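Local structure of type IV secretion protein Dot (Legionella pneumophila, 6KS5) at residues His32-Tyr37 and Ile232-Thr237; Lys128-Ala133 and Glu195-Tyr200. The protein is a deubiquitinase, a type IV secretion protein that regulates the association of polyubiquitin with the Legionella phagosome. All coordinates share one frame; numbering follows the deposited sequence.

Contact 1: residues His32-Tyr37 and Ile232-Thr237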
loop_
_atom_site.group_PDB
_atom_site.type_symbol
_atom_site.label_atom_id
_atom_site.label_comp_id
_atom_site.label_asym_id
_atom_site.label_seq_id
_atom_site.Cartn_x
_atom_site.Cartn_y
_atom_site.Cartn_z
ATOM N N HIS A 32 -2.959 7.971 -0.314
ATOM C CA HIS A 32 -3.331 9.370 -0.472
ATOM C C HIS A 32 -4.372 9.527 -1.575
ATOM O O HIS A 32 -5.326 10.296 -1.423
ATOM C CB HIS A 32 -2.091 10.218 -0.756
ATOM C CG HIS A 32 -1.089 10.226 0.356
ATOM N ND1 HIS A 32 0.232 10.575 0.164
ATOM C CD2 HIS A 32 -1.208 9.922 1.670
ATOM C CE1 HIS A 32 0.881 10.486 1.311
ATOM N NE2 HIS A 32 0.031 10.090 2.241
ATOM N N ASN A 33 -4.214 8.793 -2.684
ATOM C CA ASN A 33 -5.233 8.781 -3.734
ATOM C C ASN A 33 -6.570 8.277 -3.199
ATOM O O ASN A 33 -7.621 8.880 -3.446
ATOM C CB ASN A 33 -4.778 7.906 -4.906
ATOM C CG ASN A 33 -3.857 8.631 -5.865
ATOM O OD1 ASN A 33 -4.237 8.931 -6.995
ATOM N ND2 ASN A 33 -2.629 8.887 -5.431
ATOM N N PHE A 34 -6.550 7.150 -2.484
ATOM C CA PHE A 34 -7.782 6.637 -1.898
ATOM C C PHE A 34 -8.336 7.589 -0.850
ATOM O O PHE A 34 -9.558 7.714 -0.708
ATOM C CB PHE A 34 -7.542 5.260 -1.279
ATOM C CG PHE A 34 -8.794 4.585 -0.801
ATOM C CD1 PHE A 34 -9.883 4.452 -1.644
ATOM C CD2 PHE A 34 -8.881 4.079 0.488
ATOM C CE1 PHE A 34 -11.038 3.832 -1.215
ATOM C CE2 PHE A 34 -10.035 3.456 0.926
ATOM C CZ PHE A 34 -11.115 3.334 0.071
ATOM N N ALA A 35 -7.455 8.273 -0.118
ATOM C CA ALA A 35 -7.903 9.204 0.908
ATOM C C ALA A 35 -8.702 10.346 0.296
ATOM O O ALA A 35 -9.868 10.561 0.644
ATOM C CB ALA A 35 -6.703 9.737 1.691
ATOM N N LEU A 36 -8.096 11.085 -0.638
ATOM C CA LEU A 36 -8.796 12.235 -1.195
ATOM C C LEU A 36 -9.979 11.820 -2.060
ATOM O O LEU A 36 -10.899 12.622 -2.247
ATOM C CB LEU A 36 -7.829 13.138 -1.973
ATOM C CG LEU A 36 -6.736 12.590 -2.892
ATOM C CD1 LEU A 36 -7.313 11.900 -4.124
ATOM C CD2 LEU A 36 -5.757 13.696 -3.273
ATOM N N TYR A 37 -9.994 10.583 -2.563
ATOM C CA TYR A 37 -11.201 10.068 -3.197
ATOM C C TYR A 37 -12.342 9.937 -2.197
ATOM O O TYR A 37 -13.503 10.183 -2.541
ATOM C CB TYR A 37 -10.924 8.713 -3.850
ATOM C CG TYR A 37 -12.176 7.966 -4.256
ATOM C CD1 TYR A 37 -12.862 8.303 -5.416
ATOM C CD2 TYR A 37 -12.674 6.927 -3.479
ATOM C CE1 TYR A 37 -14.008 7.625 -5.793
ATOM C CE2 TYR A 37 -13.822 6.244 -3.847
ATOM C CZ TYR A 37 -14.485 6.598 -5.005
ATOM O OH TYR A 37 -15.627 5.921 -5.378
ATOM N N ILE A 232 -13.116 -4.638 0.245
ATOM C CA ILE A 232 -14.076 -3.627 0.659
ATOM C C ILE A 232 -15.048 -3.269 -0.458
ATOM O O ILE A 232 -15.813 -2.314 -0.325
ATOM C CB ILE A 232 -13.369 -2.370 1.201
ATOM C CG1 ILE A 232 -12.337 -1.851 0.198
ATOM C CG2 ILE A 232 -12.729 -2.659 2.557
ATOM C CD1 ILE A 232 -11.970 -0.385 0.423
ATOM N N ASN A 233 -15.039 -4.029 -1.556
ATOM C CA ASN A 233 -16.005 -3.871 -2.647
ATOM C C ASN A 233 -15.968 -2.461 -3.240
ATOM O O ASN A 233 -17.007 -1.846 -3.497
ATOM C CB ASN A 233 -17.421 -4.231 -2.183
ATOM C CG ASN A 233 -18.024 -5.388 -2.970
ATOM O OD1 ASN A 233 -17.385 -5.954 -3.860
ATOM N ND2 ASN A 233 -19.265 -5.739 -2.646
ATOM N N GLN A 234 -14.762 -1.947 -3.474
ATOM C CA GLN A 234 -14.588 -0.622 -4.056
ATOM C C GLN A 234 -14.111 -0.753 -5.495
ATOM O O GLN A 234 -12.942 -1.104 -5.721
ATOM C CB GLN A 234 -13.593 0.200 -3.234
ATOM C CG GLN A 234 -13.167 1.514 -3.886
ATOM C CD GLN A 234 -14.303 2.522 -3.993
ATOM O OE1 GLN A 234 -14.595 3.247 -3.040
ATOM N NE2 GLN A 234 -14.950 2.568 -5.155
ATOM N N PRO A 235 -14.962 -0.497 -6.491
ATOM C CA PRO A 235 -14.499 -0.538 -7.883
ATOM C C PRO A 235 -13.371 0.455 -8.120
ATOM O O PRO A 235 -13.352 1.552 -7.561
ATOM C CB PRO A 235 -15.753 -0.168 -8.685
ATOM C CG PRO A 235 -16.890 -0.524 -7.792
ATOM C CD PRO A 235 -16.409 -0.243 -6.397
ATOM N N LEU A 236 -12.418 0.048 -8.954
ATOM C CA LEU A 236 -11.241 0.857 -9.223
ATOM C C LEU A 236 -10.728 0.530 -10.614
ATOM O O LEU A 236 -10.762 -0.626 -11.043
ATOM C CB LEU A 236 -10.139 0.612 -8.180
ATOM C CG LEU A 236 -8.759 1.235 -8.430
ATOM C CD1 LEU A 236 -8.855 2.753 -8.523
ATOM C CD2 LEU A 236 -7.781 0.839 -7.349
ATOM N N THR A 237 -10.260 1.556 -11.312
ATOM C CA THR A 237 -9.631 1.393 -12.611
ATOM C C THR A 237 -8.297 2.121 -12.583
ATOM O O THR A 237 -8.225 3.279 -12.159
ATOM C CB THR A 237 -10.524 1.923 -13.739
ATOM O OG1 THR A 237 -11.844 1.382 -13.596
ATOM C CG2 THR A 237 -9.967 1.522 -15.091
#
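Gln234 pushes its amide end toward helix 29-40 and meets two aromatic rings there, Tyr37 and Phe34, and this is the tightly packed part of the contact. Its OE1 comes up to the edge of the Tyr37 ring, close to the ring plane, with CE2 the nearest atom at 3.2 Å. The planes are 86° apart, and the ring turns its edge to the flat side of the amide, nearest its oxygen. The same OE1 also lies near the plane of the Phe34 ring, at 4.0 Å from CE1, while the Gln234 CG sits 4.1 Å from that Phe34 CE1. A bend at the second torsion of Gln234 (chi2 67°) brings the amide beside the edges of both rings. The amide nitrogen is held by the carbonyl of the next residue: NE2 donates to Pro235 O over 3.1 Å (angle at the hydrogen 148°), approaching a lone pair of that oxygen, which lies somewhat off the amide plane; this limits rotation of the amide. Tyr37 OH has its hydrogen bond with Pro258 O, and its ring stacks with Phe260. These residues join the helix to the entry of strand 236-239. The loop before that strand starts where helix 222-231 ends in a Schellman motif, with Asn233 in the C-prime position at positive phi. A helix beginning at Cys29 and packed beside a small mixed sheet is consistent with a papain-like cysteine protease fold. Toward Ile232 the packing thins out: one methyl, CD1, touches Phe34 CZ at 3.8 Å, obliquely to the ring, and Ile232 is partly exposed. Backbones stay well apart, the closest CA pair, Phe34 and Leu236, being 10.0 Å from each other.

Contact 2: residues Lys128-Ala133 and Glu195-Tyr200; sequences KGVFSA and EAIKNY
Apolar packing accounts for most of the meeting between Phe131 and Ile197, whose CA atoms, 7.0 Å apart, make the closest backbone pair of the two segments. The Ile197 branch methyl CG2 lies 3.8 Å from Phe131 CD1, approaching the ring obliquely, whereas the Ile197 CB lies in the ring plane, at its edge. With CG1 anti to the carbonyl carbon (chi1 -69°), CG2 stands anti to the backbone nitrogen and is the branch that meets the ring. Val130 adds a looser touch: its CG1 passes the same Ile197 CG2 at 4.1 Å, the two side chains running past each other in opposite senses. Val130 leans on Trp201 as well, one helical turn further along helix 193-214.

Backbone and aliphatic contacts continue along the rim of the ring. The Lys198 N sits near the ring plane, 4.0 Å from Phe131 CE1, and the Lys198 CB is 4.1 Å from CZ. Beyond CB the lysine leads away from the ring.

The charged end of Lys198 takes no part in the contact: its NZ forms a salt bridge with Asp202 of its own helix. Where helix 130-140 begins, Gly129 occupies the N-cap and its O accepts from Ala133 N at 2.8 Å.

With no hydrogen bond between the segments, the first turn of helix 130-140 is joined to helix 193-214 by van der Waals packing at a partly buried seam.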
loop_
_atom_site.group_PDB
_atom_site.type_symbol
_atom_site.label_atom_id
_atom_site.label_comp_id
_atom_site.label_asym_id
_atom_site.label_seq_id
_atom_site.Cartn_x
_atom_site.Cartn_y
_atom_site.Cartn_z
ATOM N N LYS A 128 -1.980 -14.450 -11.660
ATOM C CA LYS A 128 -1.135 -13.605 -10.824
ATOM C C LYS A 128 -1.181 -14.018 -9.356
ATOM O O LYS A 128 -0.800 -13.233 -8.482
ATOM C CB LYS A 128 -1.541 -12.137 -10.981
ATOM N N GLY A 129 -1.616 -15.242 -9.066
ATOM C CA GLY A 129 -1.697 -15.714 -7.703
ATOM C C GLY A 129 -0.345 -16.104 -7.136
ATOM O O GLY A 129 0.704 -15.963 -7.766
ATOM N N VAL A 130 -0.385 -16.606 -5.898
ATOM C CA VAL A 130 0.842 -17.013 -5.218
ATOM C C VAL A 130 1.448 -18.240 -5.890
ATOM O O VAL A 130 2.673 -18.349 -6.021
ATOM C CB VAL A 130 0.567 -17.257 -3.721
ATOM C CG1 VAL A 130 1.850 -17.636 -2.994
ATOM C CG2 VAL A 130 -0.051 -16.014 -3.093
ATOM N N PHE A 131 0.603 -19.179 -6.325
ATOM C CA PHE A 131 1.090 -20.343 -7.059
ATOM C C PHE A 131 1.911 -19.926 -8.272
ATOM O O PHE A 131 2.966 -20.508 -8.553
ATOM C CB PHE A 131 -0.082 -21.215 -7.502
ATOM C CG PHE A 131 -0.677 -22.039 -6.407
ATOM C CD1 PHE A 131 0.100 -22.473 -5.345
ATOM C CD2 PHE A 131 -2.017 -22.387 -6.442
ATOM C CE1 PHE A 131 -0.452 -23.239 -4.338
ATOM C CE2 PHE A 131 -2.576 -23.154 -5.441
ATOM C CZ PHE A 131 -1.792 -23.582 -4.383
ATOM N N SER A 132 1.433 -18.928 -9.017
ATOM C CA SER A 132 2.171 -18.486 -10.194
ATOM C C SER A 132 3.376 -17.643 -9.805
ATOM O O SER A 132 4.459 -17.797 -10.382
ATOM C CB SER A 132 1.244 -17.722 -11.144
ATOM O OG SER A 132 0.084 -18.488 -11.416
ATOM N N ALA A 133 3.210 -16.742 -8.835
ATOM C CA ALA A 133 4.314 -15.872 -8.449
ATOM C C ALA A 133 5.472 -16.676 -7.881
ATOM O O ALA A 133 6.639 -16.401 -8.186
ATOM C CB ALA A 133 3.839 -14.829 -7.435
ATOM N N GLU A 195 1.411 -28.115 -3.381
ATOM C CA GLU A 195 0.977 -28.493 -2.043
ATOM C C GLU A 195 1.912 -27.940 -0.980
ATOM O O GLU A 195 1.463 -27.597 0.117
ATOM C CB GLU A 195 0.878 -30.013 -1.921
ATOM N N ALA A 196 3.203 -27.830 -1.290
ATOM C CA ALA A 196 4.126 -27.216 -0.344
ATOM C C ALA A 196 3.857 -25.723 -0.202
ATOM O O ALA A 196 3.895 -25.186 0.911
ATOM C CB ALA A 196 5.568 -27.469 -0.778
ATOM N N ILE A 197 3.574 -25.039 -1.317
ATOM C CA ILE A 197 3.296 -23.605 -1.275
ATOM C C ILE A 197 2.041 -23.327 -0.460
ATOM O O ILE A 197 2.017 -22.420 0.379
ATOM C CB ILE A 197 3.173 -23.040 -2.702
ATOM C CG1 ILE A 197 4.532 -23.043 -3.407
ATOM C CG2 ILE A 197 2.590 -21.636 -2.667
ATOM C CD1 ILE A 197 4.428 -22.923 -4.914
ATOM N N LYS A 198 0.982 -24.106 -0.690
ATOM C CA LYS A 198 -0.241 -23.939 0.085
ATOM C C LYS A 198 -0.010 -24.244 1.563
ATOM O O LYS A 198 -0.500 -23.519 2.437
ATOM C CB LYS A 198 -1.339 -24.835 -0.485
ATOM C CG LYS A 198 -2.732 -24.557 0.058
ATOM C CD LYS A 198 -3.790 -25.248 -0.794
ATOM C CE LYS A 198 -5.013 -25.619 0.024
ATOM N NZ LYS A 198 -5.417 -24.510 0.930
ATOM N N ASN A 199 0.743 -25.309 1.859
ATOM C CA ASN A 199 1.035 -25.645 3.249
ATOM C C ASN A 199 1.817 -24.534 3.931
ATOM O O ASN A 199 1.628 -24.273 5.125
ATOM C CB ASN A 199 1.816 -26.954 3.327
ATOM C CG ASN A 199 0.938 -28.165 3.155
ATOM O OD1 ASN A 199 -0.272 -28.105 3.369
ATOM N ND2 ASN A 199 1.546 -29.282 2.776
ATOM N N TYR A 200 2.721 -23.884 3.196
ATOM C CA TYR A 200 3.423 -22.736 3.752
ATOM C C TYR A 200 2.485 -21.551 3.896
ATOM O O TYR A 200 2.517 -20.843 4.910
ATOM C CB TYR A 200 4.614 -22.367 2.872
ATOM C CG TYR A 200 5.189 -21.011 3.191
ATOM C CD1 TYR A 200 5.865 -20.793 4.377
ATOM C CD2 TYR A 200 5.054 -19.945 2.306
ATOM C CE1 TYR A 200 6.395 -19.558 4.678
ATOM C CE2 TYR A 200 5.584 -18.699 2.598
ATOM C CZ TYR A 200 6.253 -18.512 3.789
ATOM O OH TYR A 200 6.790 -17.284 4.105
#

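From the first modelled residues the chain passes through strand 20-21 and enters helix 29-40, which holds the first half of contact 1. It then runs through the helical region, where residues 128-133 open contact 2; that loop closes at residues 195-200, with 61 residues between, none of them in a strand. Helix 193-214 and helix 222-231 follow, and the chain reaches residues 232-237, closing contact 1. Contact 2 is therefore nested inside the larger loop. Contact 1 ties an early helix to the loop that leads from helix 222-231 into the sheet, whereas contact 2 joins two helices; their centres are 28 Å apart, with nearest atoms about 15 Å apart.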